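Local coordinates for homoserine dehydrogenase (Thermoplasma acidophilum, PDB 3ING), which probably catalyses the NADPH-dependent reduction of aspartate semialdehyde to homoserine, a step shared by threonine and methionine biosynthesis, at residues 146-150 and 299-304; 208-212 and 237-241; 215-219 and 231-237. All coordinates share one frame. Numbering follows the deposited sequence.

Contact 1. Residues 146-150 and 299-304; sequences AGGVP and VSDIYD. With NA (sodium ion), chain B.
The acid group of D304 accepts the amide of G148, mainly through OD2: G148 N to D304 OD2 is 2.8 Å, and G148 N to D304 OD1 is a weak bond of 3.3 Å. D304 (chi1 t) reaches in so closely that a CB on G147 would clash. D301 OD2 lies 2.6 Å from D304 OD2, so one acid group probably holds a proton, while D301 OD1 accepts from L285 N. Loop 146-150 (positive phi at A146, 59/64; G147 at -1/-88) closes through V149 N to A146 O (2.9 Å); the sodium ion takes A146 O at 2.9 Å and V149 O at 2.6 Å, with E142 and V145 completing the site. G147 touches the bound NADPH. This loop follows strand 139-140 of the Rossmann-type sheet and packs on extended strand 296-301, outermost in its own chain's antiparallel sheet, which a strand of the second subunit continues. The CA atoms of G148-D304 lie 5.6 Å and of V149-S300 6.0 Å apart; V149 CG1 meets V299 CG1 at 3.5 Å (both chi1 t).

Contact 2. Residues 208-212 and 237-241; sequences DLNGL and YSGVD
Y237 lays its ring beside the G211-L212 backbone, with Y237 CD2 3.5 Å from G211 O and Y237 CE2 3.6 Å from N210 O, the latter oxygen at the ring edge. Its chi1 is p, and L212 (chi1 t, chi2 p) brings CD1 to 4.1 Å from Y237 CZ, an apolar touch at the surface. The two segments come nearest at N210 and G239, whose CA atoms are only 3.8 Å apart. Such closeness calls for glycine: a CB on G239 would clash with L209 O and N210 CA. G211 has a positive phi (83/6), where a side chain would jam against the preceding carbonyl, and a CB would also strike S238 O.

G211 lies in the tight turn between helices 206-209 and 212-226: it leaves the first, with G211 N bonded to D208 O at 3.1 Å, and holds the N-cap position of the second. N210 (chi1 p) makes an Asx turn across it, its OD1 accepting from L212 N at 3.1 Å; asparagine suits this exposed bend because its short amide can fold back on the chain.

The extended 237-241 segment binds the end of the first helix directly, V240 N donating to L209 O at 2.9 Å and 163°. Water 1 joins the backbones further along, donating to G211 O and S238 O, each at 2.9 Å, and G211 CA makes a CA-H...O contact of 3.5 Å with S238 O. Beside the V240-L209 bond, L209 CB packs on V240 CG2 at 4.0 Å, and helix 173-183 covers both residues through V178 and I175.

Contact 3. Residues 215-219 and 231-237; sequences ARKSV and TLNDVEY
Apolar contacts carry most of this meeting between helical residues 215-219 and the returning 231-237 segment, whose CA atoms come closest at A215-Y237 (5.8 Å) and V219-T231 (6.1 Å). A215 points at the loop, and its small methyl lets the backbone approach: A215 CB lies 3.8 Å from L232 CD2 (L232 chi1 m, chi2 t) and 4.1 Å from V235 CG2. One turn on, V219 (chi1 t) sets CG2 at 3.7 Å from V235 CG1 and 4.0 Å from L232 CD2. R216 CG touches L232 CD2 at 3.9 Å.

A CH-pi contact adds to this, A215 CB sitting over one face of the Y237 ring, 3.8 Å from its centroid and 24° off the normal.

Polar bonds mostly shape each segment. S218 (chi1 p) turns its hydroxyl back to A215 O, with OG to O 2.7 Å, while water 2 donates to S218 OG and E236 O, each at 2.8 Å, bridging the segments. The 3-10 turn 232-234 opens with an ST turn, T231 OG1 accepting from N233 N at 3.1 Å. The guanidinium of R216 forms a salt bridge with D207, and NZ of K217, the predicted proton donor, is hydrogen-bonded to T144 O.

The segment thus doubles back along the helix carrying this lysine and packs it toward strand 261-270, whose A264 touches S218 and V235 and whose backbone pairs with E236; helix 119-135 meets L232.

Contact 1 is wholly buried, where the cofactor-binding domain meets the sheet that runs on into the second subunit; its chemistry is acidic side chains, a glycine amide, bound sodium and valine packing. Contacts 2 and 3 share Y237 and lie within one domain, their centres 12 Å apart, touching where L212 CD1 meets L232 CD1 at 3.9 Å. Contact 2, at the surface, combines one backbone bond and a water bridge with small apolar touches around a glycine turn, whereas partly buried contact 3 relies on aliphatic packing against helix 212-226, which begins in contact 2. That helix also brings contact 3 to contact 1: K217 NZ packs 3.5 Å from A146 N, placing the predicted proton donor beside the sodium-binding loop.

Contact 1. Residues 146-150 and 299-304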
ATOM      1  N   ALA A 146       5.189  12.010  -4.553  1.00 28.53           N
ATOM      2  CA  ALA A 146       4.479  11.210  -5.561  1.00 31.81           C
ATOM      3  C   ALA A 146       2.985  11.342  -5.352  1.00 32.08           C
ATOM      4  O   ALA A 146       2.289  10.390  -5.002  1.00 39.45           O
ATOM      5  CB  ALA A 146       4.899   9.702  -5.551  1.00 26.72           C
ATOM      6  N   GLY A 147       2.508  12.546  -5.528  1.00 31.99           N
ATOM      7  CA  GLY A 147       1.084  12.876  -5.434  1.00 31.78           C
ATOM      8  C   GLY A 147       0.125  11.744  -5.133  1.00 30.16           C
ATOM      9  O   GLY A 147      -0.166  11.441  -3.988  1.00 37.39           O
ATOM     10  N   GLY A 148      -0.338  11.087  -6.173  1.00 28.29           N
ATOM     11  CA  GLY A 148      -1.368  10.090  -6.030  1.00 31.14           C
ATOM     12  C   GLY A 148      -0.906   8.660  -5.865  1.00 32.67           C
ATOM     13  O   GLY A 148      -1.731   7.758  -5.759  1.00 39.18           O
ATOM     14  N   VAL A 149       0.387   8.409  -5.813  1.00 29.11           N
ATOM     15  CA  VAL A 149       0.844   7.034  -5.623  1.00 26.52           C
ATOM     16  C   VAL A 149       0.915   6.745  -4.126  1.00 25.89           C
ATOM     17  O   VAL A 149       1.555   7.480  -3.418  1.00 26.48           O
ATOM     18  CB  VAL A 149       2.238   6.783  -6.234  1.00 26.86           C
ATOM     19  CG1 VAL A 149       2.614   5.319  -6.028  1.00 22.21           C
ATOM     20  CG2 VAL A 149       2.247   7.135  -7.727  1.00 24.84           C
ATOM     21  N   PRO A 150       0.249   5.692  -3.647  1.00 27.00           N
ATOM     22  CA  PRO A 150       0.386   5.353  -2.228  1.00 24.36           C
ATOM     23  C   PRO A 150       1.824   5.044  -1.836  1.00 23.11           C
ATOM     24  O   PRO A 150       2.485   4.189  -2.437  1.00 22.00           O
ATOM     25  CB  PRO A 150      -0.489   4.101  -2.069  1.00 26.29           C
ATOM     26  CG  PRO A 150      -1.441   4.167  -3.218  1.00 27.82           C
ATOM     27  CD  PRO A 150      -0.676   4.791  -4.346  1.00 28.03           C
ATOM     28  N   VAL A 299       5.605   0.115  -6.694  1.00 19.55           N
ATOM     29  CA  VAL A 299       4.292   0.787  -6.641  1.00 20.61           C
ATOM     30  C   VAL A 299       4.344   1.915  -7.643  1.00 20.55           C
ATOM     31  O   VAL A 299       5.355   2.634  -7.724  1.00 21.79           O
ATOM     32  CB  VAL A 299       3.957   1.342  -5.255  1.00 19.80           C
ATOM     33  CG1 VAL A 299       2.514   1.943  -5.229  1.00 15.25           C
ATOM     34  CG2 VAL A 299       4.139   0.281  -4.142  1.00 21.56           C
ATOM     35  N   SER A 300       3.317   2.016  -8.456  1.00 20.78           N
ATOM     36  CA  SER A 300       3.230   3.091  -9.436  1.00 18.69           C
ATOM     37  C   SER A 300       1.773   3.415  -9.745  1.00 21.19           C
ATOM     38  O   SER A 300       0.858   2.779  -9.229  1.00 21.40           O
ATOM     39  CB  SER A 300       3.993   2.709 -10.708  1.00 18.16           C
ATOM     40  OG  SER A 300       3.409   1.623 -11.377  1.00 20.81           O
ATOM     41  N   ASP A 301       1.550   4.418 -10.589  1.00 21.78           N
ATOM     42  CA  ASP A 301       0.216   4.641 -11.113  1.00 22.22           C
ATOM     43  C   ASP A 301       0.271   4.957 -12.591  1.00 21.72           C
ATOM     44  O   ASP A 301       1.348   5.102 -13.161  1.00 21.30           O
ATOM     45  CB  ASP A 301      -0.570   5.720 -10.328  1.00 22.89           C
ATOM     46  CG  ASP A 301       0.068   7.091 -10.363  1.00 29.63           C
ATOM     47  OD1 ASP A 301       1.070   7.296 -11.061  1.00 22.99           O
ATOM     48  OD2 ASP A 301      -0.429   7.951  -9.601  1.00 30.28           O
ATOM     49  N   ILE A 302      -0.903   5.124 -13.174  1.00 22.45           N
ATOM     50  CA  ILE A 302      -1.013   5.353 -14.597  1.00 25.85           C
ATOM     51  C   ILE A 302      -1.055   6.841 -14.912  1.00 27.32           C
ATOM     52  O   ILE A 302      -0.460   7.304 -15.866  1.00 23.53           O
ATOM     53  CB  ILE A 302      -2.267   4.631 -15.110  1.00 28.22           C
ATOM     54  CG1 ILE A 302      -2.112   3.109 -14.931  1.00 30.41           C
ATOM     55  CG2 ILE A 302      -2.567   4.947 -16.562  1.00 29.47           C
ATOM     56  CD1 ILE A 302      -0.977   2.512 -15.694  1.00 32.96           C
ATOM     57  N   TYR A 303      -1.796   7.603 -14.129  1.00 25.34           N
ATOM     58  CA  TYR A 303      -1.928   9.014 -14.409  1.00 24.70           C
ATOM     59  C   TYR A 303      -1.908   9.727 -13.077  1.00 24.24           C
ATOM     60  O   TYR A 303      -2.838   9.582 -12.312  1.00 25.32           O
ATOM     61  CB  TYR A 303      -3.243   9.263 -15.128  1.00 23.28           C
ATOM     62  CG  TYR A 303      -3.402  10.698 -15.573  1.00 27.96           C
ATOM     63  CD1 TYR A 303      -3.918  11.657 -14.721  1.00 26.36           C
ATOM     64  CD2 TYR A 303      -3.003  11.094 -16.846  1.00 27.44           C
ATOM     65  CE1 TYR A 303      -4.042  12.997 -15.131  1.00 27.74           C
ATOM     66  CE2 TYR A 303      -3.098  12.412 -17.259  1.00 32.56           C
ATOM     67  CZ  TYR A 303      -3.636  13.363 -16.415  1.00 30.66           C
ATOM     68  OH  TYR A 303      -3.773  14.683 -16.862  1.00 29.29           O
ATOM     69  N   ASP A 304      -0.843  10.448 -12.795  1.00 22.10           N
ATOM     70  CA  ASP A 304      -0.735  11.122 -11.519  1.00 26.54           C
ATOM     71  C   ASP A 304      -0.992  12.611 -11.721  1.00 26.68           C
ATOM     72  O   ASP A 304      -0.174  13.336 -12.283  1.00 27.23           O
ATOM     73  CB  ASP A 304       0.630  10.907 -10.930  1.00 25.92           C
ATOM     74  CG  ASP A 304       0.660  11.179  -9.452  1.00 38.07           C
ATOM     75  OD1 ASP A 304       0.728  12.357  -9.044  1.00 43.60           O
ATOM     76  OD2 ASP A 304       0.590  10.193  -8.708  1.00 34.78           O
TER
HETATM   77 NA    NA B 325       2.110   9.723  -2.237  1.00 28.32          NA

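Contact 2. Residues 208-212 and 237-241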
ATOM      1  N   ASP A 208      10.276  23.187 -10.070  1.00 22.93           N
ATOM      2  CA  ASP A 208      10.323  21.915 -10.801  1.00 18.71           C
ATOM      3  C   ASP A 208      11.625  21.807 -11.606  1.00 20.83           C
ATOM      4  O   ASP A 208      12.348  20.819 -11.521  1.00 23.81           O
ATOM      5  CB  ASP A 208       9.165  21.813 -11.783  1.00 21.24           C
ATOM      6  CG  ASP A 208       7.827  21.575 -11.106  1.00 26.01           C
ATOM      7  OD1 ASP A 208       7.742  20.601 -10.345  1.00 26.49           O
ATOM      8  OD2 ASP A 208       6.863  22.303 -11.409  1.00 27.52           O
ATOM      9  N   LEU A 209      11.903  22.829 -12.397  1.00 24.16           N
ATOM     10  CA  LEU A 209      13.020  22.780 -13.363  1.00 22.90           C
ATOM     11  C   LEU A 209      14.367  22.785 -12.675  1.00 23.71           C
ATOM     12  O   LEU A 209      15.339  22.245 -13.195  1.00 24.01           O
ATOM     13  CB  LEU A 209      12.917  23.934 -14.384  1.00 25.97           C
ATOM     14  CG  LEU A 209      11.586  23.948 -15.164  1.00 26.94           C
ATOM     15  CD1 LEU A 209      11.505  25.146 -16.122  1.00 27.76           C
ATOM     16  CD2 LEU A 209      11.341  22.607 -15.911  1.00 24.21           C
ATOM     17  N   ASN A 210      14.473  23.377 -11.501  1.00 24.13           N
ATOM     18  CA  ASN A 210      15.795  23.340 -10.869  1.00 24.83           C
ATOM     19  C   ASN A 210      15.954  22.134  -9.953  1.00 24.64           C
ATOM     20  O   ASN A 210      17.005  21.936  -9.372  1.00 25.80           O
ATOM     21  CB  ASN A 210      16.158  24.657 -10.226  1.00 24.93           C
ATOM     22  CG  ASN A 210      15.234  25.045  -9.151  1.00 26.95           C
ATOM     23  OD1 ASN A 210      14.565  24.195  -8.571  1.00 33.22           O
ATOM     24  ND2 ASN A 210      15.152  26.359  -8.881  1.00 31.19           N
ATOM     25  N   GLY A 211      14.933  21.270  -9.908  1.00 22.58           N
ATOM     26  CA  GLY A 211      15.016  20.035  -9.120  1.00 22.95           C
ATOM     27  C   GLY A 211      14.699  20.210  -7.634  1.00 22.28           C
ATOM     28  O   GLY A 211      14.802  19.262  -6.844  1.00 22.50           O
ATOM     29  N   LEU A 212      14.265  21.404  -7.255  1.00 22.79           N
ATOM     30  CA  LEU A 212      13.911  21.705  -5.864  1.00 23.59           C
ATOM     31  C   LEU A 212      12.691  20.919  -5.393  1.00 22.58           C
ATOM     32  O   LEU A 212      12.642  20.488  -4.257  1.00 22.31           O
ATOM     33  CB  LEU A 212      13.658  23.200  -5.694  1.00 26.08           C
ATOM     34  CG  LEU A 212      13.525  23.761  -4.276  1.00 29.80           C
ATOM     35  CD1 LEU A 212      14.691  23.331  -3.393  1.00 29.72           C
ATOM     36  CD2 LEU A 212      13.457  25.336  -4.337  1.00 24.26           C
ATOM     37  N   TYR A 237      20.784  17.456  -5.157  1.00 23.11           N
ATOM     38  CA  TYR A 237      19.804  17.478  -6.224  1.00 25.98           C
ATOM     39  C   TYR A 237      20.309  18.201  -7.458  1.00 29.00           C
ATOM     40  O   TYR A 237      21.246  18.970  -7.380  1.00 27.44           O
ATOM     41  CB  TYR A 237      18.508  18.107  -5.719  1.00 24.37           C
ATOM     42  CG  TYR A 237      18.538  19.575  -5.379  1.00 25.33           C
ATOM     43  CD1 TYR A 237      18.993  20.019  -4.138  1.00 22.47           C
ATOM     44  CD2 TYR A 237      18.002  20.511  -6.250  1.00 29.41           C
ATOM     45  CE1 TYR A 237      18.981  21.371  -3.830  1.00 27.29           C
ATOM     46  CE2 TYR A 237      17.959  21.846  -5.937  1.00 27.38           C
ATOM     47  CZ  TYR A 237      18.445  22.273  -4.725  1.00 26.42           C
ATOM     48  OH  TYR A 237      18.399  23.611  -4.411  1.00 34.83           O
ATOM     49  N   SER A 238      19.667  17.935  -8.591  1.00 28.86           N
ATOM     50  CA  SER A 238      20.036  18.527  -9.859  1.00 31.91           C
ATOM     51  C   SER A 238      18.764  18.938 -10.602  1.00 30.11           C
ATOM     52  O   SER A 238      17.721  18.321 -10.426  1.00 27.78           O
ATOM     53  CB  SER A 238      20.771  17.515 -10.766  1.00 34.46           C
ATOM     54  OG  SER A 238      21.690  16.685 -10.084  1.00 41.74           O
ATOM     55  N   GLY A 239      18.892  19.903 -11.499  1.00 27.79           N
ATOM     56  CA  GLY A 239      17.749  20.379 -12.273  1.00 29.44           C
ATOM     57  C   GLY A 239      17.973  19.983 -13.704  1.00 28.69           C
ATOM     58  O   GLY A 239      18.852  19.197 -14.005  1.00 27.68           O
ATOM     59  N   VAL A 240      17.172  20.543 -14.596  1.00 28.05           N
ATOM     60  CA  VAL A 240      17.329  20.309 -16.020  1.00 29.81           C
ATOM     61  C   VAL A 240      18.461  21.212 -16.510  1.00 32.18           C
ATOM     62  O   VAL A 240      18.668  22.278 -15.968  1.00 34.63           O
ATOM     63  CB  VAL A 240      16.017  20.630 -16.754  1.00 29.84           C
ATOM     64  CG1 VAL A 240      14.871  19.764 -16.204  1.00 32.73           C
ATOM     65  CG2 VAL A 240      15.650  22.063 -16.541  1.00 36.70           C
ATOM     66  N   ASP A 241      19.231  20.778 -17.494  1.00 33.74           N
ATOM     67  CA  ASP A 241      20.275  21.623 -18.042  1.00 38.33           C
ATOM     68  C   ASP A 241      20.194  21.563 -19.557  1.00 37.18           C
ATOM     69  O   ASP A 241      19.249  21.009 -20.117  1.00 35.45           O
ATOM     70  CB  ASP A 241      21.652  21.192 -17.530  1.00 39.26           C
ATOM     71  CG  ASP A 241      21.950  19.734 -17.814  1.00 44.72           C
ATOM     72  OD1 ASP A 241      21.489  19.184 -18.840  1.00 45.56           O
ATOM     73  OD2 ASP A 241      22.666  19.134 -16.993  1.00 61.91           O
TER
HETATM   74  O   HOH W   1      16.360  17.180  -8.120  1.00 32.54           O

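Contact 3. Residues 215-219 and 231-237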
ATOM      1  N   ALA A 215      13.996  17.689  -4.476  1.00 20.89           N
ATOM      2  CA  ALA A 215      14.814  17.822  -3.286  1.00 22.09           C
ATOM      3  C   ALA A 215      13.955  17.820  -2.043  1.00 21.54           C
ATOM      4  O   ALA A 215      14.301  17.154  -1.095  1.00 20.81           O
ATOM      5  CB  ALA A 215      15.694  19.064  -3.322  1.00 20.53           C
ATOM      6  N   ARG A 216      12.851  18.566  -2.050  1.00 22.37           N
ATOM      7  CA  ARG A 216      11.964  18.635  -0.902  1.00 22.65           C
ATOM      8  C   ARG A 216      11.428  17.256  -0.594  1.00 21.84           C
ATOM      9  O   ARG A 216      11.373  16.836   0.549  1.00 20.83           O
ATOM     10  CB  ARG A 216      10.802  19.615  -1.150  1.00 23.87           C
ATOM     11  CG  ARG A 216      11.231  21.098  -1.192  1.00 22.81           C
ATOM     12  CD  ARG A 216      10.072  21.888  -1.764  1.00 21.67           C
ATOM     13  NE  ARG A 216      10.352  23.318  -1.813  1.00 26.61           N
ATOM     14  CZ  ARG A 216       9.864  24.132  -2.756  1.00 28.31           C
ATOM     15  NH1 ARG A 216       9.163  23.664  -3.800  1.00 26.30           N
ATOM     16  NH2 ARG A 216      10.171  25.396  -2.726  1.00 28.91           N
ATOM     17  N   LYS A 217      11.042  16.536  -1.637  1.00 23.26           N
ATOM     18  CA  LYS A 217      10.495  15.199  -1.460  1.00 20.35           C
ATOM     19  C   LYS A 217      11.556  14.301  -0.838  1.00 20.99           C
ATOM     20  O   LYS A 217      11.245  13.481  -0.009  1.00 22.19           O
ATOM     21  CB  LYS A 217       9.994  14.623  -2.801  1.00 18.90           C
ATOM     22  CG  LYS A 217       8.858  15.393  -3.415  1.00 24.12           C
ATOM     23  CD  LYS A 217       8.401  14.779  -4.742  1.00 26.40           C
ATOM     24  CE  LYS A 217       7.227  15.580  -5.330  1.00 25.60           C
ATOM     25  NZ  LYS A 217       5.959  15.417  -4.587  1.00 34.06           N
ATOM     26  N   SER A 218      12.821  14.489  -1.209  1.00 21.22           N
ATOM     27  CA  SER A 218      13.863  13.621  -0.725  1.00 20.06           C
ATOM     28  C   SER A 218      14.116  13.798   0.765  1.00 21.40           C
ATOM     29  O   SER A 218      14.525  12.836   1.432  1.00 20.51           O
ATOM     30  CB  SER A 218      15.184  13.814  -1.512  1.00 22.94           C
ATOM     31  OG  SER A 218      15.889  15.020  -1.189  1.00 17.60           O
ATOM     32  N   VAL A 219      13.898  15.024   1.266  1.00 23.48           N
ATOM     33  CA  VAL A 219      14.046  15.340   2.707  1.00 23.07           C
ATOM     34  C   VAL A 219      12.964  14.611   3.479  1.00 23.38           C
ATOM     35  O   VAL A 219      13.222  13.994   4.491  1.00 20.01           O
ATOM     36  CB  VAL A 219      13.925  16.838   2.999  1.00 19.87           C
ATOM     37  CG1 VAL A 219      13.883  17.104   4.500  1.00 22.28           C
ATOM     38  CG2 VAL A 219      15.062  17.605   2.331  1.00 16.99           C
ATOM     39  N   THR A 231      17.347  18.897   6.410  1.00 23.05           N
ATOM     40  CA  THR A 231      16.719  19.975   5.667  1.00 22.81           C
ATOM     41  C   THR A 231      17.261  19.902   4.221  1.00 23.81           C
ATOM     42  O   THR A 231      18.058  19.022   3.876  1.00 22.90           O
ATOM     43  CB  THR A 231      17.111  21.355   6.250  1.00 22.58           C
ATOM     44  OG1 THR A 231      18.497  21.612   5.973  1.00 22.63           O
ATOM     45  CG2 THR A 231      16.857  21.434   7.790  1.00 17.05           C
ATOM     46  N   LEU A 232      16.891  20.870   3.393  1.00 22.76           N
ATOM     47  CA  LEU A 232      17.395  20.945   2.021  1.00 24.43           C
ATOM     48  C   LEU A 232      18.901  21.068   1.956  1.00 25.58           C
ATOM     49  O   LEU A 232      19.504  20.655   0.972  1.00 26.68           O
ATOM     50  CB  LEU A 232      16.739  22.132   1.294  1.00 24.93           C
ATOM     51  CG  LEU A 232      15.231  21.973   1.014  1.00 30.67           C
ATOM     52  CD1 LEU A 232      14.543  23.292   0.522  1.00 30.46           C
ATOM     53  CD2 LEU A 232      14.980  20.832  -0.004  1.00 25.73           C
ATOM     54  N   ASN A 233      19.512  21.619   3.014  1.00 24.63           N
ATOM     55  CA  ASN A 233      20.953  21.771   3.093  1.00 24.28           C
ATOM     56  C   ASN A 233      21.677  20.433   3.155  1.00 24.61           C
ATOM     57  O   ASN A 233      22.874  20.369   2.926  1.00 29.06           O
ATOM     58  CB  ASN A 233      21.316  22.599   4.346  1.00 29.11           C
ATOM     59  CG  ASN A 233      20.692  24.015   4.342  1.00 39.26           C
ATOM     60  OD1 ASN A 233      20.610  24.648   3.285  1.00 44.57           O
ATOM     61  ND2 ASN A 233      20.240  24.505   5.522  1.00 38.46           N
ATOM     62  N   ASP A 234      20.954  19.349   3.396  1.00 24.70           N
ATOM     63  CA  ASP A 234      21.561  18.042   3.642  1.00 22.07           C
ATOM     64  C   ASP A 234      21.370  17.035   2.547  1.00 25.34           C
ATOM     65  O   ASP A 234      21.746  15.877   2.722  1.00 26.34           O
ATOM     66  CB  ASP A 234      20.930  17.440   4.907  1.00 24.02           C
ATOM     67  CG  ASP A 234      21.215  18.270   6.157  1.00 28.72           C
ATOM     68  OD1 ASP A 234      22.411  18.591   6.394  1.00 28.16           O
ATOM     69  OD2 ASP A 234      20.257  18.597   6.891  1.00 25.89           O
ATOM     70  N   VAL A 235      20.752  17.447   1.440  1.00 23.34           N
ATOM     71  CA  VAL A 235      20.446  16.531   0.352  1.00 21.67           C
ATOM     72  C   VAL A 235      21.089  17.042  -0.912  1.00 21.81           C
ATOM     73  O   VAL A 235      21.431  18.203  -0.987  1.00 21.85           O
ATOM     74  CB  VAL A 235      18.944  16.367   0.166  1.00 22.79           C
ATOM     75  CG1 VAL A 235      18.265  16.040   1.522  1.00 20.60           C
ATOM     76  CG2 VAL A 235      18.316  17.620  -0.465  1.00 21.12           C
ATOM     77  N   GLU A 236      21.278  16.160  -1.897  1.00 21.05           N
ATOM     78  CA  GLU A 236      21.893  16.526  -3.192  1.00 22.39           C
ATOM     79  C   GLU A 236      20.791  16.471  -4.265  1.00 25.06           C
ATOM     80  O   GLU A 236      19.921  15.567  -4.235  1.00 23.12           O
ATOM     81  CB  GLU A 236      23.027  15.564  -3.533  1.00 23.18           C
ATOM     82  N   TYR A 237      20.784  17.456  -5.157  1.00 23.11           N
ATOM     83  CA  TYR A 237      19.804  17.478  -6.224  1.00 25.98           C
ATOM     84  C   TYR A 237      20.309  18.201  -7.458  1.00 29.00           C
ATOM     85  O   TYR A 237      21.246  18.970  -7.380  1.00 27.44           O
ATOM     86  CB  TYR A 237      18.508  18.107  -5.719  1.00 24.37           C
ATOM     87  CG  TYR A 237      18.538  19.575  -5.379  1.00 25.33           C
ATOM     88  CD1 TYR A 237      18.993  20.019  -4.138  1.00 22.47           C
ATOM     89  CD2 TYR A 237      18.002  20.511  -6.250  1.00 29.41           C
ATOM     90  CE1 TYR A 237      18.981  21.371  -3.830  1.00 27.29           C
ATOM     91  CE2 TYR A 237      17.959  21.846  -5.937  1.00 27.38           C
ATOM     92  CZ  TYR A 237      18.445  22.273  -4.725  1.00 26.42           C
ATOM     93  OH  TYR A 237      18.399  23.611  -4.411  1.00 34.83           O
TER
HETATM   94  O   HOH W   2      17.260  15.131  -3.657  1.00 25.35           O